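Long-range contact in putative transcriptional regulator (PDB 3QI7), which is of uncharacterised function but has a periplasmic-binding-protein-like fold, and is probably a lipoprotein that binds a small ligand such as a sugar: residues Gly155-Asp167 and Tyr223-Met236. Numbering follows the deposited sequence. Where two conformers were deposited one is given.
Sequences GAKAFIHYASTDD and YGKDINVFGVNEYM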
ATOM      1  N   GLY A 155     -23.238  -3.058   6.289  1.00 22.49           N
ATOM      2  CA  GLY A 155     -24.590  -3.501   5.967  1.00 27.03           C
ATOM      3  C   GLY A 155     -24.731  -4.383   4.740  1.00 25.74           C
ATOM      4  O   GLY A 155     -25.847  -4.605   4.265  1.00 27.49           O
ATOM      5  N   ALA A 156     -23.623  -4.920   4.233  1.00 24.80           N
ATOM      6  CA  ALA A 156     -23.687  -5.806   3.036  1.00 24.69           C
ATOM      7  C   ALA A 156     -24.507  -7.093   3.261  1.00 26.24           C
ATOM      8  O   ALA A 156     -24.302  -7.821   4.245  1.00 26.75           O
ATOM      9  CB  ALA A 156     -22.302  -6.167   2.568  1.00 24.11           C
ATOM     10  N   LYS A 157     -25.406  -7.375   2.323  1.00 26.83           N
ATOM     11  CA  LYS A 157     -26.191  -8.604   2.370  0.50 26.06           C
ATOM     12  C   LYS A 157     -25.657  -9.654   1.398  1.00 27.27           C
ATOM     13  O   LYS A 157     -26.123 -10.801   1.403  1.00 26.91           O
ATOM     14  CB  LYS A 157     -27.670  -8.306   2.127  0.50 27.70           C
ATOM     15  CG  LYS A 157     -28.312  -7.493   3.242  0.50 26.86           C
ATOM     16  CD  LYS A 157     -28.022  -8.090   4.608  0.50 27.93           C
ATOM     17  CE  LYS A 157     -29.074  -7.664   5.646  0.50 34.50           C
ATOM     18  NZ  LYS A 157     -28.554  -7.780   7.048  0.50 28.82           N
ATOM     19  N   ALA A 158     -24.685  -9.259   0.562  1.00 25.48           N
ATOM     20  CA  ALA A 158     -23.898 -10.196  -0.267  1.00 25.38           C
ATOM     21  C   ALA A 158     -22.561  -9.497  -0.557  1.00 23.91           C
ATOM     22  O   ALA A 158     -22.464  -8.270  -0.447  1.00 23.72           O
ATOM     23  CB  ALA A 158     -24.644 -10.561  -1.595  1.00 21.29           C
ATOM     24  N   PHE A 159     -21.539 -10.279  -0.897  1.00 22.99           N
ATOM     25  CA  PHE A 159     -20.249  -9.777  -1.351  1.00 20.44           C
ATOM     26  C   PHE A 159     -19.995 -10.348  -2.746  1.00 23.58           C
ATOM     27  O   PHE A 159     -19.905 -11.578  -2.901  1.00 23.37           O
ATOM     28  CB  PHE A 159     -19.150 -10.243  -0.401  1.00 22.63           C
ATOM     29  CG  PHE A 159     -17.787  -9.653  -0.659  1.00 20.58           C
ATOM     30  CD1 PHE A 159     -17.015 -10.025  -1.784  1.00 19.09           C
ATOM     31  CD2 PHE A 159     -17.209  -8.788   0.284  1.00 20.75           C
ATOM     32  CE1 PHE A 159     -15.761  -9.501  -1.948  1.00 22.07           C
ATOM     33  CE2 PHE A 159     -15.953  -8.242   0.075  1.00 19.41           C
ATOM     34  CZ  PHE A 159     -15.235  -8.619  -1.018  1.00 16.33           C
ATOM     35  N   ILE A 160     -19.901  -9.472  -3.747  1.00 23.15           N
ATOM     36  CA  ILE A 160     -19.623  -9.898  -5.143  1.00 22.71           C
ATOM     37  C   ILE A 160     -18.118  -9.673  -5.422  1.00 21.79           C
ATOM     38  O   ILE A 160     -17.629  -8.567  -5.239  1.00 21.15           O
ATOM     39  CB  ILE A 160     -20.509  -9.147  -6.184  1.00 23.50           C
ATOM     40  CG1 ILE A 160     -21.943  -8.937  -5.675  1.00 24.60           C
ATOM     41  CG2 ILE A 160     -20.557  -9.923  -7.535  1.00 20.49           C
ATOM     42  CD1 ILE A 160     -22.764 -10.212  -5.276  1.00 23.11           C
ATOM     43  N   HIS A 161     -17.387 -10.741  -5.794  1.00 20.58           N
ATOM     44  CA  HIS A 161     -15.955 -10.688  -6.135  1.00 18.80           C
ATOM     45  C   HIS A 161     -15.741 -10.915  -7.625  1.00 23.76           C
ATOM     46  O   HIS A 161     -16.209 -11.936  -8.159  1.00 24.86           O
ATOM     47  CB  HIS A 161     -15.233 -11.799  -5.368  1.00 22.40           C
ATOM     48  CG  HIS A 161     -13.743 -11.788  -5.522  1.00 21.01           C
ATOM     49  ND1 HIS A 161     -13.100 -12.317  -6.632  1.00 22.02           N
ATOM     50  CD2 HIS A 161     -12.768 -11.366  -4.683  1.00 21.38           C
ATOM     51  CE1 HIS A 161     -11.792 -12.189  -6.468  1.00 23.21           C
ATOM     52  NE2 HIS A 161     -11.565 -11.611  -5.298  1.00 26.20           N
ATOM     53  N   TYR A 162     -15.089  -9.945  -8.285  1.00 22.52           N
ATOM     54  CA  TYR A 162     -14.857  -9.958  -9.741  1.00 23.36           C
ATOM     55  C   TYR A 162     -13.343 -10.027 -10.016  1.00 23.15           C
ATOM     56  O   TYR A 162     -12.581  -9.219  -9.508  1.00 24.23           O
ATOM     57  CB  TYR A 162     -15.421  -8.677 -10.394  1.00 23.02           C
ATOM     58  CG  TYR A 162     -16.916  -8.586 -10.466  1.00 21.64           C
ATOM     59  CD1 TYR A 162     -17.626  -9.369 -11.337  1.00 20.52           C
ATOM     60  CD2 TYR A 162     -17.622  -7.667  -9.683  1.00 21.79           C
ATOM     61  CE1 TYR A 162     -19.005  -9.292 -11.401  1.00 28.79           C
ATOM     62  CE2 TYR A 162     -18.986  -7.575  -9.745  1.00 31.98           C
ATOM     63  CZ  TYR A 162     -19.687  -8.391 -10.616  1.00 28.07           C
ATOM     64  OH  TYR A 162     -21.056  -8.291 -10.678  1.00 32.49           O
ATOM     65  N   ALA A 163     -12.945 -10.976 -10.873  1.00 26.14           N
ATOM     66  CA  ALA A 163     -11.553 -11.256 -11.245  1.00 24.44           C
ATOM     67  C   ALA A 163     -11.589 -12.226 -12.415  1.00 23.85           C
ATOM     68  O   ALA A 163     -12.470 -13.088 -12.466  1.00 26.82           O
ATOM     69  CB  ALA A 163     -10.816 -11.942 -10.092  1.00 22.82           C
ATOM     70  N   SER A 164     -10.641 -12.094 -13.339  1.00 26.85           N
ATOM     71  CA  SER A 164     -10.491 -13.043 -14.454  1.00 29.37           C
ATOM     72  C   SER A 164      -9.782 -14.320 -13.975  1.00 29.97           C
ATOM     73  O   SER A 164      -9.117 -14.301 -12.959  1.00 29.84           O
ATOM     74  CB  SER A 164      -9.675 -12.413 -15.583  1.00 31.84           C
ATOM     75  OG  SER A 164      -8.282 -12.411 -15.290  1.00 29.47           O
ATOM     76  N   THR A 165      -9.860 -15.410 -14.739  1.00 31.91           N
ATOM     77  CA  THR A 165      -9.156 -16.628 -14.319  1.00 33.97           C
ATOM     78  C   THR A 165      -7.629 -16.451 -14.403  1.00 35.61           C
ATOM     79  O   THR A 165      -6.899 -17.037 -13.585  1.00 34.58           O
ATOM     80  CB  THR A 165      -9.673 -17.871 -15.042  1.00 37.48           C
ATOM     81  OG1 THR A 165      -9.593 -17.704 -16.450  1.00 34.83           O
ATOM     82  CG2 THR A 165     -11.130 -18.120 -14.670  1.00 41.44           C
ATOM     83  N   ASP A 166      -7.155 -15.585 -15.318  1.00 31.44           N
ATOM     84  CA  ASP A 166      -5.751 -15.165 -15.314  1.00 32.15           C
ATOM     85  C   ASP A 166      -5.365 -14.394 -14.052  1.00 32.84           C
ATOM     86  O   ASP A 166      -4.285 -14.643 -13.493  1.00 32.40           O
ATOM     87  CB  ASP A 166      -5.393 -14.331 -16.532  1.00 32.15           C
ATOM     88  CG  ASP A 166      -5.272 -15.165 -17.828  1.00 34.66           C
ATOM     89  OD1 ASP A 166      -5.282 -16.405 -17.797  1.00 36.54           O
ATOM     90  OD2 ASP A 166      -5.150 -14.561 -18.888  1.00 38.89           O
ATOM     91  N   ASP A 167      -6.224 -13.464 -13.612  1.00 30.03           N
ATOM     92  CA  ASP A 167      -6.015 -12.766 -12.321  1.00 30.68           C
ATOM     93  C   ASP A 167      -5.834 -13.739 -11.154  1.00 28.05           C
ATOM     94  O   ASP A 167      -5.004 -13.505 -10.276  1.00 27.25           O
ATOM     95  CB  ASP A 167      -7.181 -11.820 -11.945  1.00 27.53           C
ATOM     96  CG  ASP A 167      -7.321 -10.623 -12.867  1.00 33.37           C
ATOM     97  OD1 ASP A 167      -6.296 -10.038 -13.325  1.00 36.94           O
ATOM     98  OD2 ASP A 167      -8.489 -10.228 -13.103  1.00 29.28           O
ATOM     99  N   TYR A 223     -30.265  -9.265  -5.048  1.00 33.61           N
ATOM    100  CA  TYR A 223     -30.124  -8.956  -3.623  1.00 33.16           C
ATOM    101  C   TYR A 223     -30.646  -7.609  -3.150  1.00 33.04           C
ATOM    102  O   TYR A 223     -30.775  -7.392  -1.948  1.00 35.98           O
ATOM    103  CB  TYR A 223     -28.662  -9.038  -3.250  1.00 30.23           C
ATOM    104  CG  TYR A 223     -28.091 -10.418  -3.453  1.00 31.59           C
ATOM    105  CD1 TYR A 223     -28.272 -11.423  -2.497  1.00 38.12           C
ATOM    106  CD2 TYR A 223     -27.336 -10.713  -4.574  1.00 34.49           C
ATOM    107  CE1 TYR A 223     -27.709 -12.688  -2.665  1.00 35.00           C
ATOM    108  CE2 TYR A 223     -26.799 -11.960  -4.758  1.00 33.58           C
ATOM    109  CZ  TYR A 223     -26.986 -12.949  -3.814  1.00 36.08           C
ATOM    110  OH  TYR A 223     -26.426 -14.183  -4.042  1.00 31.85           O
ATOM    111  N   GLY A 224     -30.931  -6.696  -4.064  1.00 32.01           N
ATOM    112  CA  GLY A 224     -31.192  -5.321  -3.654  1.00 32.71           C
ATOM    113  C   GLY A 224     -29.850  -4.599  -3.550  1.00 31.36           C
ATOM    114  O   GLY A 224     -28.769  -5.199  -3.734  1.00 31.45           O
ATOM    115  N   LYS A 225     -29.915  -3.313  -3.253  1.00 28.85           N
ATOM    116  CA  LYS A 225     -28.748  -2.462  -3.349  1.00 29.89           C
ATOM    117  C   LYS A 225     -27.738  -2.653  -2.221  1.00 27.60           C
ATOM    118  O   LYS A 225     -26.597  -2.183  -2.347  1.00 26.34           O
ATOM    119  CB  LYS A 225     -29.180  -0.991  -3.444  1.00 31.31           C
ATOM    120  CG  LYS A 225     -29.787  -0.471  -2.167  1.00 36.99           C
ATOM    121  CD  LYS A 225     -30.313   0.956  -2.310  1.00 41.40           C
ATOM    122  CE  LYS A 225     -30.828   1.466  -0.953  1.00 45.18           C
ATOM    123  NZ  LYS A 225     -29.965   1.080   0.208  1.00 43.09           N
ATOM    124  N   ASP A 226     -28.121  -3.304  -1.111  1.00 26.42           N
ATOM    125  CA  ASP A 226     -27.189  -3.453   0.014  1.00 27.78           C
ATOM    126  C   ASP A 226     -26.300  -4.672  -0.155  1.00 27.86           C
ATOM    127  O   ASP A 226     -26.390  -5.660   0.596  1.00 29.28           O
ATOM    128  CB  ASP A 226     -27.895  -3.492   1.364  1.00 29.55           C
ATOM    129  CG  ASP A 226     -28.630  -2.192   1.688  1.00 33.01           C
ATOM    130  OD1 ASP A 226     -28.255  -1.125   1.180  1.00 29.81           O
ATOM    131  OD2 ASP A 226     -29.587  -2.254   2.475  1.00 39.41           O
ATOM    132  N   ILE A 227     -25.424  -4.567  -1.148  1.00 26.80           N
ATOM    133  CA  ILE A 227     -24.376  -5.559  -1.393  1.00 26.40           C
ATOM    134  C   ILE A 227     -23.072  -4.816  -1.533  1.00 25.01           C
ATOM    135  O   ILE A 227     -23.064  -3.645  -1.918  1.00 25.17           O
ATOM    136  CB  ILE A 227     -24.666  -6.394  -2.675  1.00 25.52           C
ATOM    137  CG1 ILE A 227     -24.646  -5.517  -3.954  1.00 27.59           C
ATOM    138  CG2 ILE A 227     -26.029  -7.103  -2.511  1.00 26.84           C
ATOM    139  CD1 ILE A 227     -25.098  -6.216  -5.279  1.00 30.83           C
ATOM    140  N   ASN A 228     -21.971  -5.491  -1.211  1.00 22.13           N
ATOM    141  CA  ASN A 228     -20.634  -4.968  -1.487  1.00 22.58           C
ATOM    142  C   ASN A 228     -20.092  -5.513  -2.789  1.00 23.51           C
ATOM    143  O   ASN A 228     -20.128  -6.731  -3.027  1.00 22.68           O
ATOM    144  CB  ASN A 228     -19.640  -5.305  -0.374  1.00 22.26           C
ATOM    145  CG  ASN A 228     -18.301  -4.600  -0.561  1.00 19.54           C
ATOM    146  OD1 ASN A 228     -18.245  -3.391  -0.447  1.00 22.57           O
ATOM    147  ND2 ASN A 228     -17.244  -5.345  -0.923  1.00 17.61           N
ATOM    148  N   VAL A 229     -19.546  -4.624  -3.627  1.00 20.30           N
ATOM    149  CA  VAL A 229     -18.967  -5.065  -4.890  1.00 20.66           C
ATOM    150  C   VAL A 229     -17.456  -4.790  -4.854  1.00 20.23           C
ATOM    151  O   VAL A 229     -17.000  -3.704  -4.472  1.00 20.46           O
ATOM    152  CB  VAL A 229     -19.645  -4.383  -6.099  1.00 20.27           C
ATOM    153  CG1 VAL A 229     -18.930  -4.764  -7.448  1.00 24.07           C
ATOM    154  CG2 VAL A 229     -21.143  -4.710  -6.153  1.00 22.28           C
ATOM    155  N   PHE A 230     -16.674  -5.782  -5.262  1.00 20.30           N
ATOM    156  CA  PHE A 230     -15.230  -5.669  -5.201  1.00 20.49           C
ATOM    157  C   PHE A 230     -14.584  -6.199  -6.451  1.00 20.08           C
ATOM    158  O   PHE A 230     -14.938  -7.291  -6.900  1.00 19.57           O
ATOM    159  CB  PHE A 230     -14.732  -6.500  -4.033  1.00 18.63           C
ATOM    160  CG  PHE A 230     -13.230  -6.511  -3.878  1.00 21.89           C
ATOM    161  CD1 PHE A 230     -12.561  -5.391  -3.398  1.00 21.51           C
ATOM    162  CD2 PHE A 230     -12.497  -7.646  -4.165  1.00 22.37           C
ATOM    163  CE1 PHE A 230     -11.186  -5.398  -3.194  1.00 21.54           C
ATOM    164  CE2 PHE A 230     -11.113  -7.643  -4.004  1.00 21.81           C
ATOM    165  CZ  PHE A 230     -10.459  -6.514  -3.519  1.00 20.31           C
ATOM    166  N   GLY A 231     -13.588  -5.465  -6.953  1.00 21.33           N
ATOM    167  CA  GLY A 231     -12.763  -5.915  -8.089  1.00 20.20           C
ATOM    168  C   GLY A 231     -11.279  -5.855  -7.765  1.00 21.88           C
ATOM    169  O   GLY A 231     -10.860  -5.330  -6.701  1.00 19.09           O
ATOM    170  N   VAL A 232     -10.468  -6.369  -8.688  1.00 22.20           N
ATOM    171  CA  VAL A 232      -9.080  -6.695  -8.363  1.00 22.85           C
ATOM    172  C   VAL A 232      -8.037  -5.831  -9.053  1.00 24.44           C
ATOM    173  O   VAL A 232      -6.848  -6.027  -8.819  1.00 20.46           O
ATOM    174  CB  VAL A 232      -8.786  -8.216  -8.535  1.00 22.10           C
ATOM    175  CG1 VAL A 232      -9.772  -9.074  -7.730  1.00 22.47           C
ATOM    176  CG2 VAL A 232      -8.777  -8.624 -10.022  1.00 21.37           C
ATOM    177  N   ASN A 233      -8.483  -4.834  -9.835  1.00 23.19           N
ATOM    178  CA  ASN A 233      -7.581  -3.837 -10.430  1.00 24.55           C
ATOM    179  C   ASN A 233      -8.291  -2.476 -10.625  1.00 22.72           C
ATOM    180  O   ASN A 233      -9.524  -2.349 -10.452  1.00 21.91           O
ATOM    181  CB  ASN A 233      -6.975  -4.347 -11.760  1.00 24.29           C
ATOM    182  CG  ASN A 233      -8.043  -4.784 -12.759  1.00 27.32           C
ATOM    183  OD1 ASN A 233      -8.942  -4.003 -13.103  1.00 26.69           O
ATOM    184  ND2 ASN A 233      -7.972  -6.049 -13.207  1.00 27.60           N
ATOM    185  N   GLU A 234      -7.500  -1.473 -10.982  1.00 22.99           N
ATOM    186  CA  GLU A 234      -7.982  -0.109 -11.004  1.00 25.30           C
ATOM    187  C   GLU A 234      -9.023   0.061 -12.100  1.00 24.99           C
ATOM    188  O   GLU A 234      -9.926   0.891 -11.977  1.00 23.53           O
ATOM    189  CB  GLU A 234      -6.829   0.860 -11.249  1.00 26.24           C
ATOM    190  CG  GLU A 234      -5.817   0.933 -10.131  1.00 32.95           C
ATOM    191  CD  GLU A 234      -4.642   1.857 -10.462  1.00 41.43           C
ATOM    192  OE1 GLU A 234      -4.513   2.285 -11.637  1.00 44.93           O
ATOM    193  OE2 GLU A 234      -3.868   2.172  -9.534  1.00 42.93           O
ATOM    194  N   TYR A 235      -8.881  -0.697 -13.182  1.00 24.27           N
ATOM    195  CA  TYR A 235      -9.835  -0.600 -14.299  1.00 26.06           C
ATOM    196  C   TYR A 235     -11.219  -1.084 -13.816  1.00 24.35           C
ATOM    197  O   TYR A 235     -12.231  -0.419 -14.043  1.00 22.66           O
ATOM    198  CB  TYR A 235      -9.359  -1.390 -15.527  1.00 26.94           C
ATOM    199  CG  TYR A 235     -10.258  -1.183 -16.734  1.00 29.53           C
ATOM    200  CD1 TYR A 235     -10.093  -0.081 -17.568  1.00 34.78           C
ATOM    201  CD2 TYR A 235     -11.301  -2.049 -17.001  1.00 34.63           C
ATOM    202  CE1 TYR A 235     -10.943   0.141 -18.661  1.00 39.61           C
ATOM    203  CE2 TYR A 235     -12.154  -1.833 -18.086  1.00 37.37           C
ATOM    204  CZ  TYR A 235     -11.967  -0.735 -18.908  1.00 37.94           C
ATOM    205  OH  TYR A 235     -12.813  -0.537 -19.978  1.00 36.66           O
HETATM  206  N   MSE A 236     -11.245  -2.209 -13.102  1.00 22.66           N
HETATM  207  CA  MSE A 236     -12.484  -2.697 -12.474  1.00 21.66           C
HETATM  208  C   MSE A 236     -13.010  -1.708 -11.453  1.00 23.18           C
HETATM  209  O   MSE A 236     -14.240  -1.491 -11.402  1.00 23.73           O
HETATM  210  CB  MSE A 236     -12.291  -4.073 -11.789  1.00 22.84           C
HETATM  211  CG  MSE A 236     -11.973  -5.160 -12.738  1.00 25.15           C
HETATM  212 SE   MSE A 236     -12.293  -6.851 -11.914  0.75 20.58          SE
HETATM  213  CE  MSE A 236     -11.348  -7.970 -13.177  1.00 21.04           C
TER
HETATM  214  O   HOH W   1     -28.032  -3.713   5.084  1.00 38.17           O
HETATM  215  O   HOH W   2      -5.716  -7.616 -12.667  1.00 31.96           O
HETATM  216  O   HOH W   3      -8.866  -8.486 -15.108  1.00 32.49           O
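The selenium of Met-236, a selenomethionine, lies 3.4 Å from Tyr-162 O, a buried carbonyl with no hydrogen-bond partner. Val-232 CG1 packs against the same oxygen. Met-236 CE continues to Ala-163 and to Asp-167 OD2. Asp-167 and Asn-233 do not bond directly. One water links Asp-167 OD1 to Asn-233 ND2; a second, bound to Asp-167 OD2, reaches Asn-233 ND2 only weakly. Asp-167 OD2 is also gripped by Ser-164 N, at 2.9 Å. Asn-233 caps the helix that begins at Glu-234, its OD1 accepting from Met-236 N.

Strands 159-164 and 228-231 run parallel, their axes 15° apart. Ile-160 makes two bonds to strand 228-231, its N to Asn-228 O at 2.8 Å and its O to Phe-230 N. Strand 191-196 flanks 159-164 on its other edge, giving the 2-1-3 order of a Rossmann-like alpha/beta domain, as in periplasmic binding proteins.

Phe-159, His-161, Asn-228 and Phe-230 share the face covered by helix 140-153. Phe-159 CG is anti to the backbone N (chi1 -173°), which lays the ring alongside Asn-228. Phe-159 CE2 is 3.3 Å from Asn-228 ND2, with ring and amide planes 48° apart. Asn-228 OD1 accepts from Ala-252 N.

On the other face, Val-229 CG1 meets the Tyr-162 ring at its edge, 3.6 Å from Tyr-162 CE2. Tyr-162 OH is hydrogen-bonded to Asp-215 of helix 203-223. At the start of the pairing, Ala-158 CB sits over the centre of the Tyr-223 ring in a CH-pi contact. Lys-157 N donates to Asp-226 O.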